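Local atomic coordinates of 5' nucleotidase family protein (Staphylococcus aureus subsp. aureus, PDB entry 4Q7F), a protein that belongs to the 5'-nucleotidase family and pairs a calcineurin-like metallophosphoesterase domain, holding magnesium and manganese, with a 5'-nucleotidase C-terminal domain. Residues F66-G71 against V203-G208. Sequence-based numbering, arbitrary orientation.
With MG (magnesium ion), chain B.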
ATOM      1  N   PHE A  66       9.485 -23.690  -5.364  1.00 22.95           N
ATOM      2  CA  PHE A  66       8.241 -23.013  -5.646  1.00 24.07           C
ATOM      3  C   PHE A  66       8.443 -21.492  -5.598  1.00 22.51           C
ATOM      4  O   PHE A  66       9.268 -20.974  -4.829  1.00 21.50           O
ATOM      5  CB  PHE A  66       7.140 -23.442  -4.662  1.00 25.55           C
ATOM      6  CG  PHE A  66       6.577 -24.792  -4.957  1.00 27.93           C
ATOM      7  CD1 PHE A  66       7.290 -25.937  -4.646  1.00 28.04           C
ATOM      8  CD2 PHE A  66       5.318 -24.920  -5.542  1.00 29.23           C
ATOM      9  CE1 PHE A  66       6.767 -27.185  -4.914  1.00 29.80           C
ATOM     10  CE2 PHE A  66       4.799 -26.167  -5.824  1.00 31.19           C
ATOM     11  CZ  PHE A  66       5.525 -27.306  -5.512  1.00 30.57           C
ATOM     12  N   LYS A  67       7.677 -20.816  -6.445  1.00 21.85           N
ATOM     13  CA  LYS A  67       7.728 -19.368  -6.633  1.00 21.98           C
ATOM     14  C   LYS A  67       6.336 -18.779  -6.348  1.00 22.50           C
ATOM     15  O   LYS A  67       5.311 -19.191  -6.934  1.00 22.46           O
ATOM     16  CB  LYS A  67       8.272 -19.104  -8.042  1.00 24.09           C
ATOM     17  CG  LYS A  67       8.485 -17.669  -8.434  1.00 24.77           C
ATOM     18  CD  LYS A  67       9.608 -17.499  -9.471  1.00 28.39           C
ATOM     19  CE  LYS A  67       9.419 -18.273 -10.757  1.00 27.18           C
ATOM     20  NZ  LYS A  67      10.326 -17.775 -11.831  1.00 26.21           N
ATOM     21  N   ILE A  68       6.319 -17.799  -5.440  1.00 21.29           N
ATOM     22  CA  ILE A  68       5.103 -17.206  -4.908  1.00 21.02           C
ATOM     23  C   ILE A  68       5.062 -15.689  -4.954  1.00 19.20           C
ATOM     24  O   ILE A  68       6.071 -15.036  -4.714  1.00 20.01           O
ATOM     25  CB  ILE A  68       5.011 -17.573  -3.404  1.00 21.94           C
ATOM     26  CG1 ILE A  68       5.082 -19.092  -3.236  1.00 23.00           C
ATOM     27  CG2 ILE A  68       3.771 -16.963  -2.739  1.00 22.22           C
ATOM     28  CD1 ILE A  68       5.236 -19.591  -1.819  1.00 24.01           C
ATOM     29  N   ASP A  69       3.915 -15.150  -5.348  1.00 19.45           N
ATOM     30  CA  ASP A  69       3.643 -13.698  -5.235  1.00 19.39           C
ATOM     31  C   ASP A  69       2.647 -13.527  -4.095  1.00 19.03           C
ATOM     32  O   ASP A  69       1.563 -14.109  -4.113  1.00 19.83           O
ATOM     33  CB  ASP A  69       3.113 -13.057  -6.511  1.00 18.97           C
ATOM     34  CG  ASP A  69       2.860 -11.555  -6.318  1.00 18.63           C
ATOM     35  OD1 ASP A  69       1.832 -11.239  -5.690  1.00 19.63           O
ATOM     36  OD2 ASP A  69       3.689 -10.709  -6.770  1.00 17.16           O
ATOM     37  N   ASN A  70       2.984 -12.709  -3.109  1.00 19.34           N
ATOM     38  CA  ASN A  70       2.128 -12.577  -1.924  1.00 19.20           C
ATOM     39  C   ASN A  70       1.259 -11.327  -1.857  1.00 19.87           C
ATOM     40  O   ASN A  70       0.959 -10.805  -0.743  1.00 19.31           O
ATOM     41  CB  ASN A  70       2.971 -12.715  -0.637  1.00 19.69           C
ATOM     42  CG  ASN A  70       2.105 -12.895   0.615  1.00 21.32           C
ATOM     43  OD1 ASN A  70       1.115 -13.652   0.603  1.00 22.64           O
ATOM     44  ND2 ASN A  70       2.459 -12.201   1.693  1.00 22.21           N
ATOM     45  N   GLY A  71       0.825 -10.828  -3.019  1.00 19.78           N
ATOM     46  CA  GLY A  71      -0.118  -9.702  -3.035  1.00 20.26           C
ATOM     47  C   GLY A  71       0.404  -8.308  -3.319  1.00 20.38           C
ATOM     48  O   GLY A  71       1.592  -8.027  -3.204  1.00 19.25           O
ATOM     49  N   VAL A 203       2.148 -24.120   5.231  1.00 31.01           N
ATOM     50  CA  VAL A 203       2.649 -22.844   4.779  1.00 29.13           C
ATOM     51  C   VAL A 203       1.489 -21.876   4.731  1.00 28.12           C
ATOM     52  O   VAL A 203       0.493 -22.121   4.054  1.00 26.81           O
ATOM     53  CB  VAL A 203       3.235 -22.952   3.350  1.00 28.20           C
ATOM     54  CG1 VAL A 203       3.733 -21.599   2.841  1.00 26.51           C
ATOM     55  CG2 VAL A 203       4.349 -23.983   3.302  1.00 28.49           C
ATOM     56  N   VAL A 204       1.607 -20.793   5.490  1.00 27.41           N
ATOM     57  CA  VAL A 204       0.614 -19.752   5.497  1.00 26.49           C
ATOM     58  C   VAL A 204       1.135 -18.567   4.689  1.00 25.64           C
ATOM     59  O   VAL A 204       2.231 -18.053   4.981  1.00 26.39           O
ATOM     60  CB  VAL A 204       0.327 -19.249   6.929  1.00 26.90           C
ATOM     61  CG1 VAL A 204      -0.640 -18.081   6.870  1.00 26.70           C
ATOM     62  CG2 VAL A 204      -0.231 -20.367   7.797  1.00 28.19           C
ATOM     63  N   CYS A 205       0.385 -18.148   3.673  1.00 24.83           N
ATOM     64  CA  CYS A 205       0.748 -16.959   2.891  1.00 24.48           C
ATOM     65  C   CYS A 205      -0.302 -15.912   3.191  1.00 24.27           C
ATOM     66  O   CYS A 205      -1.413 -15.940   2.660  1.00 24.54           O
ATOM     67  CB  CYS A 205       0.828 -17.207   1.395  1.00 24.57           C
ATOM     68  SG  CYS A 205       2.110 -18.366   0.904  1.00 26.44           S
ATOM     69  N   TYR A 206       0.075 -14.982   4.055  1.00 23.55           N
ATOM     70  CA  TYR A 206      -0.808 -13.945   4.531  1.00 22.57           C
ATOM     71  C   TYR A 206      -0.413 -12.584   4.022  1.00 21.37           C
ATOM     72  O   TYR A 206       0.689 -12.122   4.294  1.00 20.36           O
ATOM     73  CB  TYR A 206      -0.739 -13.976   6.058  1.00 24.21           C
ATOM     74  CG  TYR A 206      -1.459 -12.873   6.806  1.00 24.98           C
ATOM     75  CD1 TYR A 206      -2.770 -12.515   6.499  1.00 25.07           C
ATOM     76  CD2 TYR A 206      -0.852 -12.263   7.898  1.00 26.04           C
ATOM     77  CE1 TYR A 206      -3.431 -11.539   7.235  1.00 26.89           C
ATOM     78  CE2 TYR A 206      -1.498 -11.292   8.629  1.00 27.49           C
ATOM     79  CZ  TYR A 206      -2.786 -10.934   8.300  1.00 27.23           C
ATOM     80  OH  TYR A 206      -3.408  -9.969   9.048  1.00 29.54           O
ATOM     81  N   HIS A 207      -1.283 -11.949   3.237  1.00 20.45           N
ATOM     82  CA  HIS A 207      -0.994 -10.617   2.823  1.00 20.02           C
ATOM     83  C   HIS A 207      -1.425  -9.714   3.982  1.00 21.04           C
ATOM     84  O   HIS A 207      -2.511  -9.187   3.978  1.00 20.60           O
ATOM     85  CB  HIS A 207      -1.707 -10.181   1.575  1.00 19.84           C
ATOM     86  CG  HIS A 207      -1.245  -8.839   1.128  1.00 20.21           C
ATOM     87  ND1 HIS A 207      -0.147  -8.677   0.323  1.00 19.81           N
ATOM     88  CD2 HIS A 207      -1.637  -7.595   1.484  1.00 20.73           C
ATOM     89  CE1 HIS A 207       0.075  -7.393   0.135  1.00 20.36           C
ATOM     90  NE2 HIS A 207      -0.810  -6.716   0.831  1.00 21.49           N
ATOM     91  N   GLY A 208      -0.557  -9.621   4.979  1.00 21.87           N
ATOM     92  CA  GLY A 208      -0.778  -8.836   6.171  1.00 23.07           C
ATOM     93  C   GLY A 208       0.518  -8.970   6.949  1.00 23.55           C
ATOM     94  O   GLY A 208       1.410  -9.757   6.549  1.00 22.99           O
TER
HETATM   95 MG    MG B 601      -1.090  -4.189   1.150  1.00 21.04          MG
HETATM   96  O   HOH W   1       0.495  -2.530   1.482  1.00 20.85           O
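G71 and H207 bring the two backbones closest, their CA atoms 6.0 Å apart, near the C-terminal ends of strands 65-69 and 201-207, which belong to different sheets. The imidazole of H207, with CG anti to the backbone N (chi1 -174°), lies between the other segment and the metal. On one side ND1 donates to N70 O at 2.6 Å, a nearly straight bond (167°) that lies in the ring plane and meets a lone pair of the carbonyl; on the other, NE2 binds magnesium at 2.6 Å, also in plane. The N70 carbonyl is a second-shell partner, and together with the metal it sets the rotation of the ring. H207 is part of the two-metal centre of the calcineurin-like phosphoesterase fold, a two-sheet sandwich whose metal ligands lie at or just beyond the strand ends; D72, N109 and H247 also bind magnesium. N70 reaches across with its side chain as well: ND2 donates to Y206 O at 3.1 Å, approaching from above the carbonyl plane, while OD1 rests 3.7 Å from C205 CB and accepts from T106 OG1. Deeper between the sheets, I68 CG2 touches C205 SG at 4.2 Å, with I244 packed against both side chains. G71 N closes an Asx turn on D69 OD1.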